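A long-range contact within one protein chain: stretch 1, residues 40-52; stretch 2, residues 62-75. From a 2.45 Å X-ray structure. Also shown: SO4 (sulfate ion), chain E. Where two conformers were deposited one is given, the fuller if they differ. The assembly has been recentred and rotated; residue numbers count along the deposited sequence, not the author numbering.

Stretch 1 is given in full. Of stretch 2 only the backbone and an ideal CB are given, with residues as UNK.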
ATOM      1  N   ILE A  40       1.124  -3.548  -5.609  1.00 26.79           N
ATOM      2  CA  ILE A  40       1.710  -3.650  -6.936  1.00 26.54           C
ATOM      3  C   ILE A  40       2.617  -2.464  -7.243  1.00 27.01           C
ATOM      4  O   ILE A  40       2.162  -1.321  -7.325  1.00 24.62           O
ATOM      5  CB  ILE A  40       0.626  -3.776  -8.017  1.00 26.64           C
ATOM      6  CG1 ILE A  40      -0.228  -5.021  -7.763  1.00 27.97           C
ATOM      7  CG2 ILE A  40       1.255  -3.831  -9.399  1.00 23.97           C
ATOM      8  CD1 ILE A  40      -1.213  -5.318  -8.861  1.00 29.10           C
ATOM      9  N   PHE A  41       3.907  -2.750  -7.397  1.00 28.03           N
ATOM     10  CA  PHE A  41       4.885  -1.733  -7.764  1.00 29.27           C
ATOM     11  C   PHE A  41       5.019  -1.671  -9.284  1.00 30.59           C
ATOM     12  O   PHE A  41       4.950  -2.692  -9.966  1.00 31.83           O
ATOM     13  CB  PHE A  41       6.245  -2.050  -7.153  1.00 27.47           C
ATOM     14  CG  PHE A  41       6.247  -2.090  -5.649  1.00 28.28           C
ATOM     15  CD1 PHE A  41       5.871  -3.238  -4.971  1.00 28.83           C
ATOM     16  CD2 PHE A  41       6.630  -0.982  -4.913  1.00 28.72           C
ATOM     17  CE1 PHE A  41       5.872  -3.277  -3.591  1.00 30.75           C
ATOM     18  CE2 PHE A  41       6.634  -1.014  -3.534  1.00 29.81           C
ATOM     19  CZ  PHE A  41       6.254  -2.162  -2.870  1.00 29.90           C
ATOM     20  N   HIS A  42       5.171  -0.467  -9.817  0.51 30.40           N
ATOM     21  CA  HIS A  42       5.441  -0.324 -11.236  0.51 30.42           C
ATOM     22  C   HIS A  42       5.934   1.071 -11.567  0.51 30.82           C
ATOM     23  O   HIS A  42       5.661   2.032 -10.853  0.51 30.67           O
ATOM     24  CB  HIS A  42       4.220  -0.702 -12.086  0.51 30.32           C
ATOM     25  CG  HIS A  42       2.941  -0.066 -11.638  0.51 30.26           C
ATOM     26  ND1 HIS A  42       2.311  -0.407 -10.460  0.51 29.98           N
ATOM     27  CD2 HIS A  42       2.160   0.871 -12.225  0.51 29.83           C
ATOM     28  CE1 HIS A  42       1.204   0.303 -10.334  0.51 29.85           C
ATOM     29  NE2 HIS A  42       1.089   1.085 -11.392  0.51 29.79           N
ATOM     30  N   ILE A  43       6.680   1.164 -12.657  1.00 26.60           N
ATOM     31  CA  ILE A  43       7.245   2.432 -13.099  1.00 28.98           C
ATOM     32  C   ILE A  43       6.767   2.784 -14.505  1.00 25.29           C
ATOM     33  O   ILE A  43       6.696   1.929 -15.387  1.00 19.92           O
ATOM     34  CB  ILE A  43       8.790   2.442 -13.025  1.00 33.32           C
ATOM     35  CG1 ILE A  43       9.415   1.812 -14.271  1.00 35.59           C
ATOM     36  CG2 ILE A  43       9.269   1.752 -11.753  1.00 35.16           C
ATOM     37  CD1 ILE A  43      10.010   2.828 -15.229  1.00 36.22           C
ATOM     38  N   ASN A  44       6.421   4.051 -14.697  1.00 27.74           N
ATOM     39  CA  ASN A  44       6.062   4.557 -16.012  1.00 30.03           C
ATOM     40  C   ASN A  44       6.955   5.743 -16.349  1.00 30.18           C
ATOM     41  O   ASN A  44       6.655   6.884 -15.989  1.00 26.53           O
ATOM     42  CB  ASN A  44       4.587   4.951 -16.065  1.00 31.51           C
ATOM     43  CG  ASN A  44       4.128   5.294 -17.471  1.00 34.10           C
ATOM     44  OD1 ASN A  44       4.900   5.804 -18.284  1.00 38.57           O
ATOM     45  ND2 ASN A  44       2.863   5.020 -17.763  1.00 30.90           N
ATOM     46  N   LYS A  45       8.057   5.454 -17.037  1.00 32.89           N
ATOM     47  CA  LYS A  45       9.109   6.434 -17.294  1.00 32.76           C
ATOM     48  C   LYS A  45       9.760   6.887 -15.990  1.00 29.97           C
ATOM     49  O   LYS A  45      10.475   6.117 -15.350  1.00 28.08           O
ATOM     50  CB  LYS A  45       8.575   7.628 -18.093  1.00 35.16           C
ATOM     51  CG  LYS A  45       8.208   7.287 -19.530  1.00 37.17           C
ATOM     52  CD  LYS A  45       7.697   8.504 -20.279  1.00 40.27           C
ATOM     53  CE  LYS A  45       7.419   8.169 -21.737  1.00 43.25           C
ATOM     54  NZ  LYS A  45       6.874   9.335 -22.485  1.00 43.90           N
ATOM     55  N   LEU A  46       9.509   8.133 -15.601  1.00 31.15           N
ATOM     56  CA  LEU A  46      10.078   8.682 -14.371  1.00 31.06           C
ATOM     57  C   LEU A  46       9.150   8.486 -13.176  1.00 30.58           C
ATOM     58  O   LEU A  46       9.530   8.757 -12.037  1.00 30.00           O
ATOM     59  CB  LEU A  46      10.402  10.167 -14.541  1.00 30.58           C
ATOM     60  CG  LEU A  46      11.508  10.529 -15.532  1.00 32.80           C
ATOM     61  CD1 LEU A  46      11.563  12.032 -15.738  1.00 34.94           C
ATOM     62  CD2 LEU A  46      12.854   9.996 -15.059  1.00 30.91           C
ATOM     63  N   LYS A  47       7.934   8.017 -13.439  1.00 31.78           N
ATOM     64  CA  LYS A  47       6.934   7.850 -12.388  1.00 31.62           C
ATOM     65  C   LYS A  47       7.080   6.513 -11.661  1.00 32.04           C
ATOM     66  O   LYS A  47       7.049   5.447 -12.278  1.00 31.73           O
ATOM     67  CB  LYS A  47       5.518   8.000 -12.958  1.00 32.13           C
ATOM     68  CG  LYS A  47       5.244   9.370 -13.569  1.00 36.86           C
ATOM     69  CD  LYS A  47       3.770   9.554 -13.920  1.00 42.25           C
ATOM     70  CE  LYS A  47       3.295   8.515 -14.926  1.00 45.11           C
ATOM     71  NZ  LYS A  47       1.861   8.700 -15.296  1.00 45.01           N
ATOM     72  N   LYS A  48       7.247   6.585 -10.344  1.00 31.92           N
ATOM     73  CA  LYS A  48       7.328   5.399  -9.503  1.00 30.63           C
ATOM     74  C   LYS A  48       5.985   5.161  -8.828  1.00 29.25           C
ATOM     75  O   LYS A  48       5.769   5.590  -7.693  1.00 29.98           O
ATOM     76  CB  LYS A  48       8.412   5.569  -8.436  1.00 29.15           C
ATOM     77  CG  LYS A  48       9.797   5.860  -8.989  1.00 31.41           C
ATOM     78  CD  LYS A  48      10.212   4.811 -10.005  1.00 35.24           C
ATOM     79  CE  LYS A  48      11.669   4.985 -10.413  1.00 38.13           C
ATOM     80  NZ  LYS A  48      11.935   6.351 -10.942  1.00 40.27           N
ATOM     81  N   ILE A  49       5.084   4.477  -9.527  1.00 26.51           N
ATOM     82  CA  ILE A  49       3.736   4.239  -9.013  1.00 23.37           C
ATOM     83  C   ILE A  49       3.653   3.029  -8.086  1.00 21.84           C
ATOM     84  O   ILE A  49       4.192   1.961  -8.387  1.00 22.31           O
ATOM     85  CB  ILE A  49       2.726   4.040 -10.155  1.00 22.30           C
ATOM     86  CG1 ILE A  49       2.707   5.258 -11.078  1.00 23.29           C
ATOM     87  CG2 ILE A  49       1.342   3.767  -9.602  1.00 21.83           C
ATOM     88  CD1 ILE A  49       3.630   5.139 -12.263  1.00 24.09           C
ATOM     89  N   VAL A  50       2.970   3.202  -6.958  1.00 19.84           N
ATOM     90  CA  VAL A  50       2.664   2.081  -6.076  1.00 22.62           C
ATOM     91  C   VAL A  50       1.152   2.013  -5.852  1.00 26.00           C
ATOM     92  O   VAL A  50       0.523   3.005  -5.489  1.00 28.10           O
ATOM     93  CB  VAL A  50       3.400   2.187  -4.723  1.00 21.34           C
ATOM     94  CG1 VAL A  50       3.043   1.011  -3.828  1.00 18.91           C
ATOM     95  CG2 VAL A  50       4.905   2.240  -4.945  1.00 22.50           C
ATOM     96  N   ASP A  51       0.577   0.838  -6.084  1.00 27.41           N
ATOM     97  CA  ASP A  51      -0.864   0.644  -5.988  1.00 28.25           C
ATOM     98  C   ASP A  51      -1.184  -0.417  -4.935  1.00 22.98           C
ATOM     99  O   ASP A  51      -0.419  -1.365  -4.745  1.00 19.08           O
ATOM    100  CB  ASP A  51      -1.424   0.238  -7.355  1.00 38.59           C
ATOM    101  CG  ASP A  51      -2.941   0.264  -7.403  1.00 50.78           C
ATOM    102  OD1 ASP A  51      -3.569   0.740  -6.432  1.00 54.26           O
ATOM    103  OD2 ASP A  51      -3.509  -0.184  -8.423  1.00 55.86           O
ATOM    104  N   ALA A  52      -2.310  -0.251  -4.245  1.00 22.01           N
ATOM    105  CA  ALA A  52      -2.672  -1.149  -3.154  1.00 19.08           C
ATOM    106  C   ALA A  52      -4.153  -1.524  -3.144  1.00 19.51           C
ATOM    107  O   ALA A  52      -5.025  -0.678  -3.343  1.00 18.62           O
ATOM    108  CB  ALA A  52      -2.273  -0.538  -1.818  1.00 17.33           C
ATOM    109  N   UNK A  62      -9.114   0.642  -2.529  1.00 25.60           N
ATOM    110  CA  UNK A  62      -8.101   0.746  -3.577  1.00 26.43           C
ATOM    111  C   UNK A  62      -7.466   2.130  -3.567  1.00 29.00           C
ATOM    112  O   UNK A  62      -8.165   3.140  -3.668  1.00 33.98           O
ATOM    113  CB  UNK A  62      -8.711   0.452  -4.949  1.00 26.43           C
ATOM    114  N   UNK A  63      -6.145   2.177  -3.436  1.00 26.54           N
ATOM    115  CA  UNK A  63      -5.428   3.445  -3.393  1.00 24.13           C
ATOM    116  C   UNK A  63      -4.171   3.401  -4.257  1.00 26.23           C
ATOM    117  O   UNK A  63      -3.520   2.364  -4.363  1.00 24.21           O
ATOM    118  CB  UNK A  63      -5.062   3.798  -1.950  1.00 24.13           C
ATOM    119  N   UNK A  64      -3.834   4.534  -4.867  1.00 28.61           N
ATOM    120  CA  UNK A  64      -2.649   4.634  -5.713  1.00 28.13           C
ATOM    121  C   UNK A  64      -1.914   5.955  -5.494  1.00 26.93           C
ATOM    122  O   UNK A  64      -2.539   7.000  -5.321  1.00 27.88           O
ATOM    123  CB  UNK A  64      -3.038   4.490  -7.186  1.00 28.13           C
ATOM    124  N   UNK A  65      -0.586   5.899  -5.502  1.00 23.93           N
ATOM    125  CA  UNK A  65       0.240   7.094  -5.373  1.00 22.86           C
ATOM    126  C   UNK A  65       1.465   6.978  -6.269  1.00 23.38           C
ATOM    127  O   UNK A  65       1.794   5.887  -6.735  1.00 23.65           O
ATOM    128  CB  UNK A  65       0.659   7.310  -3.917  1.00 22.86           C
ATOM    129  N   UNK A  66       2.136   8.101  -6.507  1.00 24.34           N
ATOM    130  CA  UNK A  66       3.293   8.116  -7.394  1.00 25.25           C
ATOM    131  C   UNK A  66       4.256   9.250  -7.064  1.00 22.63           C
ATOM    132  O   UNK A  66       3.875  10.248  -6.462  1.00 21.76           O
ATOM    133  CB  UNK A  66       2.835   8.233  -8.849  1.00 25.25           C
ATOM    134  N   UNK A  67       5.506   9.082  -7.476  1.00 23.30           N
ATOM    135  CA  UNK A  67       6.539  10.097  -7.302  1.00 23.41           C
ATOM    136  C   UNK A  67       7.785   9.664  -8.062  1.00 23.60           C
ATOM    137  O   UNK A  67       7.765   8.666  -8.769  1.00 25.37           O
ATOM    138  CB  UNK A  67       6.852  10.320  -5.821  1.00 23.41           C
ATOM    139  N   UNK A  68       8.866  10.418  -7.920  1.00 24.19           N
ATOM    140  CA  UNK A  68      10.107  10.102  -8.621  1.00 25.39           C
ATOM    141  C   UNK A  68      10.931   9.074  -7.859  1.00 23.43           C
ATOM    142  O   UNK A  68      11.992   8.648  -8.315  1.00 25.80           O
ATOM    143  CB  UNK A  68      10.931  11.372  -8.841  1.00 25.39           C
ATOM    144  N   UNK A  69      10.436   8.682  -6.692  1.00 21.92           N
ATOM    145  CA  UNK A  69      11.163   7.761  -5.830  1.00 22.23           C
ATOM    146  C   UNK A  69      10.220   6.730  -5.226  1.00 19.53           C
ATOM    147  O   UNK A  69       9.241   7.081  -4.568  1.00 20.41           O
ATOM    148  CB  UNK A  69      11.893   8.525  -4.723  1.00 22.23           C
ATOM    149  N   UNK A  70      10.527   5.456  -5.449  1.00 17.43           N
ATOM    150  CA  UNK A  70       9.653   4.371  -5.023  1.00 18.89           C
ATOM    151  C   UNK A  70       9.438   4.355  -3.513  1.00 26.09           C
ATOM    152  O   UNK A  70       8.333   4.091  -3.037  1.00 29.03           O
ATOM    153  CB  UNK A  70      10.232   3.029  -5.476  1.00 18.89           C
ATOM    154  N   UNK A  71      10.499   4.631  -2.762  1.00 28.19           N
ATOM    155  CA  UNK A  71      10.404   4.674  -1.308  1.00 25.74           C
ATOM    156  C   UNK A  71       9.482   5.805  -0.864  1.00 24.29           C
ATOM    157  O   UNK A  71       8.664   5.633   0.041  1.00 20.99           O
ATOM    158  CB  UNK A  71      11.791   4.843  -0.685  1.00 25.74           C
ATOM    159  N   UNK A  72       9.616   6.959  -1.509  1.00 26.93           N
ATOM    160  CA  UNK A  72       8.772   8.106  -1.211  1.00 29.84           C
ATOM    161  C   UNK A  72       7.317   7.813  -1.577  1.00 31.08           C
ATOM    162  O   UNK A  72       6.394   8.249  -0.890  1.00 32.88           O
ATOM    163  CB  UNK A  72       9.271   9.344  -1.958  1.00 29.84           C
ATOM    164  N   UNK A  73       7.122   7.065  -2.661  1.00 28.44           N
ATOM    165  CA  UNK A  73       5.784   6.704  -3.115  1.00 24.92           C
ATOM    166  C   UNK A  73       5.060   5.844  -2.086  1.00 24.29           C
ATOM    167  O   UNK A  73       3.887   6.069  -1.791  1.00 21.08           O
ATOM    168  CB  UNK A  73       5.860   5.967  -4.454  1.00 24.92           C
ATOM    169  N   UNK A  74       5.764   4.851  -1.549  1.00 27.20           N
ATOM    170  CA  UNK A  74       5.204   3.987  -0.515  1.00 26.62           C
ATOM    171  C   UNK A  74       4.677   4.831   0.633  1.00 25.85           C
ATOM    172  O   UNK A  74       3.548   4.648   1.091  1.00 25.24           O
ATOM    173  CB  UNK A  74       6.250   2.990  -0.011  1.00 26.62           C
ATOM    174  N   UNK A  75       5.504   5.766   1.085  1.00 27.87           N
ATOM    175  CA  UNK A  75       5.141   6.662   2.173  1.00 30.12           C
ATOM    176  C   UNK A  75       3.844   7.397   1.855  1.00 23.53           C
ATOM    177  O   UNK A  75       2.966   7.519   2.708  1.00 19.33           O
ATOM    178  CB  UNK A  75       6.267   7.662   2.441  1.00 30.12           C
TER
HETATM  179  S   SO4 E  97      16.021   0.121  -5.168  1.00 75.03           S
HETATM  180  O1  SO4 E  97      14.907  -0.146  -4.262  1.00 72.96           O
HETATM  181  O2  SO4 E  97      17.257   0.286  -4.406  1.00 74.87           O
HETATM  182  O3  SO4 E  97      16.165  -1.002  -6.088  1.00 76.21           O
HETATM  183  O4  SO4 E  97      15.756   1.339  -5.926  1.00 74.83           O

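Position 62 has its CB directed sideways, 4.2 Å from Ala 52 O, with open space beyond; many polar side chains would suit. It is Asn 62.

Positions 63 to 65 pair antiparallel with stretch 1. Position 63 bonds through its backbone N and O to Ala 52, so its CB shares a sheet face with the CB of Ala 52. Small or apolar residues would fit; it is Ala 63.

At position 64 the CB turns to the face of Asp 51, 3.9 Å from Asp 51 OD1. A long polar or partly aliphatic chain would suit. Gln 64, extended (chi1 and chi2 both t), brings NE2 to 3.4 Å from Ile 49 CG2 and 4.0 Å from His 42 NE2, at the edge of that ring.

Position 65 is fixed by its backbone: N donates to Val 50 O at 3.1 Å and O accepts from Val 50 N at 2.9 Å. Its CB, on the face of Val 50, comes no closer than 4.6 Å, to Val 50 O; small or beta-branched residues are plausible. It is Ala 65.

At position 66 the CB is 3.7 Å from Ile 49 CG1. An aliphatic stem would pack here, and the nearby Lys 47 favours an acidic end. Glu 66 supplies both, but OE1 stays 4.2 Å from Lys 47 NZ, beyond a salt bridge; a water joins these two atoms.

Positions 67 and 68 point CB away, leaving side-chain choice loose, while the O of 67 accepts from Lys 48 N at 2.7 Å. They are Ser 67 and Asp 68. Position 69 precedes a helix, favouring a capping side chain: Asp 69 OD1 accepts from the N of 71 at 3.2 Å.

Position 70 has its CB 4.3 Å from Lys 48 CB and 5.4 Å from both Val 50 CG2 and Phe 41 CD2, calling for a long apolar chain. It is Met 70, as selenomethionine: SE lies 3.5 Å from Val 50 CG2 and 3.8 Å from Phe 41 CD2, at the ring edge, and CE 3.4 Å from Ile 43 CG2.

At 71, 72 and 75 no atom of stretch 1 lies within 5.5 Å of CB, so many helix-compatible residues would suit; they are Tyr 71, Lys 72 and Asp 75.

Position 73 points toward stretch 1, its CB only 3.3 Å from Lys 48 O, so a compact residue fits, ideally with a hydroxyl. Thr 73 places OG1 2.6 Å from Lys 48 O; Ser 67 OG donates to Thr 73 OG1 at 2.6 Å.

Position 74, sideways near Phe 41 and Val 50, suits a branched aliphatic; Val 74 CG2 reaches 3.9 Å from Phe 41 CE2.

Stretch 2 (62-75) NAQAESDDMYKTVD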
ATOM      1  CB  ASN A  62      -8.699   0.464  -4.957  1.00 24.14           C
ATOM      2  CG  ASN A  62      -9.198  -0.959  -5.098  1.00 24.08           C
ATOM      3  OD1 ASN A  62      -8.414  -1.887  -5.286  1.00 25.38           O
ATOM      4  ND2 ASN A  62     -10.510  -1.138  -5.016  1.00 24.55           N
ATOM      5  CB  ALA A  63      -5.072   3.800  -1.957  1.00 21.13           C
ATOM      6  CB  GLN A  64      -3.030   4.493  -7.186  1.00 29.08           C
ATOM      7  CG  GLN A  64      -1.842   4.403  -8.129  1.00 33.42           C
ATOM      8  CD  GLN A  64      -2.239   4.523  -9.589  1.00 36.83           C
ATOM      9  OE1 GLN A  64      -2.774   5.545 -10.016  1.00 39.10           O
ATOM     10  NE2 GLN A  64      -1.984   3.472 -10.359  1.00 37.03           N
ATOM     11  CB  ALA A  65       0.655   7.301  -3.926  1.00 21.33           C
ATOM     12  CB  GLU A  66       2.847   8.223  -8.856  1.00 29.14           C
ATOM     13  CG  GLU A  66       2.269   9.579  -9.231  1.00 33.28           C
ATOM     14  CD  GLU A  66       1.842   9.655 -10.688  1.00 39.21           C
ATOM     15  OE1 GLU A  66       1.184   8.708 -11.170  1.00 43.11           O
ATOM     16  OE2 GLU A  66       2.168  10.661 -11.353  1.00 38.57           O
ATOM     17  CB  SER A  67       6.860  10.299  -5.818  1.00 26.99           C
ATOM     18  OG  SER A  67       7.467   9.137  -5.259  1.00 31.43           O
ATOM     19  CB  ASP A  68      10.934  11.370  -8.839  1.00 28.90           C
ATOM     20  CG  ASP A  68      11.189  12.121  -7.550  1.00 35.62           C
ATOM     21  OD1 ASP A  68      11.085  11.498  -6.467  1.00 37.37           O
ATOM     22  OD2 ASP A  68      11.496  13.328  -7.617  1.00 39.98           O
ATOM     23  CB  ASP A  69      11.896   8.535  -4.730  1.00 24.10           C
ATOM     24  CG  ASP A  69      12.666   7.630  -3.792  1.00 29.48           C
ATOM     25  OD1 ASP A  69      12.793   6.424  -4.089  1.00 32.78           O
ATOM     26  OD2 ASP A  69      13.156   8.126  -2.758  1.00 32.12           O
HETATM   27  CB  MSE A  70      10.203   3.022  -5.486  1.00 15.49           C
HETATM   28  CG  MSE A  70       9.169   1.919  -5.460  1.00 14.18           C
HETATM   29 SE   MSE A  70       7.815   2.104  -6.855  1.00 30.19          SE
HETATM   30  CE  MSE A  70       8.845   1.420  -8.361  1.00 30.03           C
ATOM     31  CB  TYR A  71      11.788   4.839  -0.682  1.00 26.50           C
ATOM     32  CG  TYR A  71      12.635   3.585  -0.716  1.00 29.26           C
ATOM     33  CD1 TYR A  71      12.708   2.743   0.389  1.00 29.71           C
ATOM     34  CD2 TYR A  71      13.364   3.245  -1.849  1.00 27.79           C
ATOM     35  CE1 TYR A  71      13.485   1.598   0.365  1.00 29.61           C
ATOM     36  CE2 TYR A  71      14.140   2.101  -1.880  1.00 28.15           C
ATOM     37  CZ  TYR A  71      14.196   1.283  -0.771  1.00 29.34           C
ATOM     38  OH  TYR A  71      14.968   0.143  -0.802  1.00 29.43           O
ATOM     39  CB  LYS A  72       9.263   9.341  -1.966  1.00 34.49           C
ATOM     40  CG  LYS A  72       8.644  10.641  -1.485  1.00 41.35           C
ATOM     41  CD  LYS A  72       9.076  11.817  -2.345  1.00 46.58           C
ATOM     42  CE  LYS A  72       8.647  13.136  -1.723  1.00 51.05           C
ATOM     43  NZ  LYS A  72       7.192  13.147  -1.402  1.00 52.78           N
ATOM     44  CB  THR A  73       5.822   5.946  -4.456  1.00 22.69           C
ATOM     45  OG1 THR A  73       6.505   6.737  -5.435  1.00 20.81           O
ATOM     46  CG2 THR A  73       4.409   5.654  -4.934  1.00 22.22           C
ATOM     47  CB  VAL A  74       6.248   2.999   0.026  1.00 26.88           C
ATOM     48  CG1 VAL A  74       5.753   2.354   1.312  1.00 29.19           C
ATOM     49  CG2 VAL A  74       6.572   1.940  -1.022  1.00 26.97           C
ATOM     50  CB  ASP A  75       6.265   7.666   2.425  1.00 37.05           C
ATOM     51  CG  ASP A  75       6.283   8.175   3.851  1.00 45.65           C
ATOM     52  OD1 ASP A  75       7.094   7.665   4.653  1.00 50.17           O
ATOM     53  OD2 ASP A  75       5.485   9.078   4.175  1.00 47.90           O
TER
HETATM   54  O   HOH W   1      -0.195   7.801 -13.593  1.00 34.36           O
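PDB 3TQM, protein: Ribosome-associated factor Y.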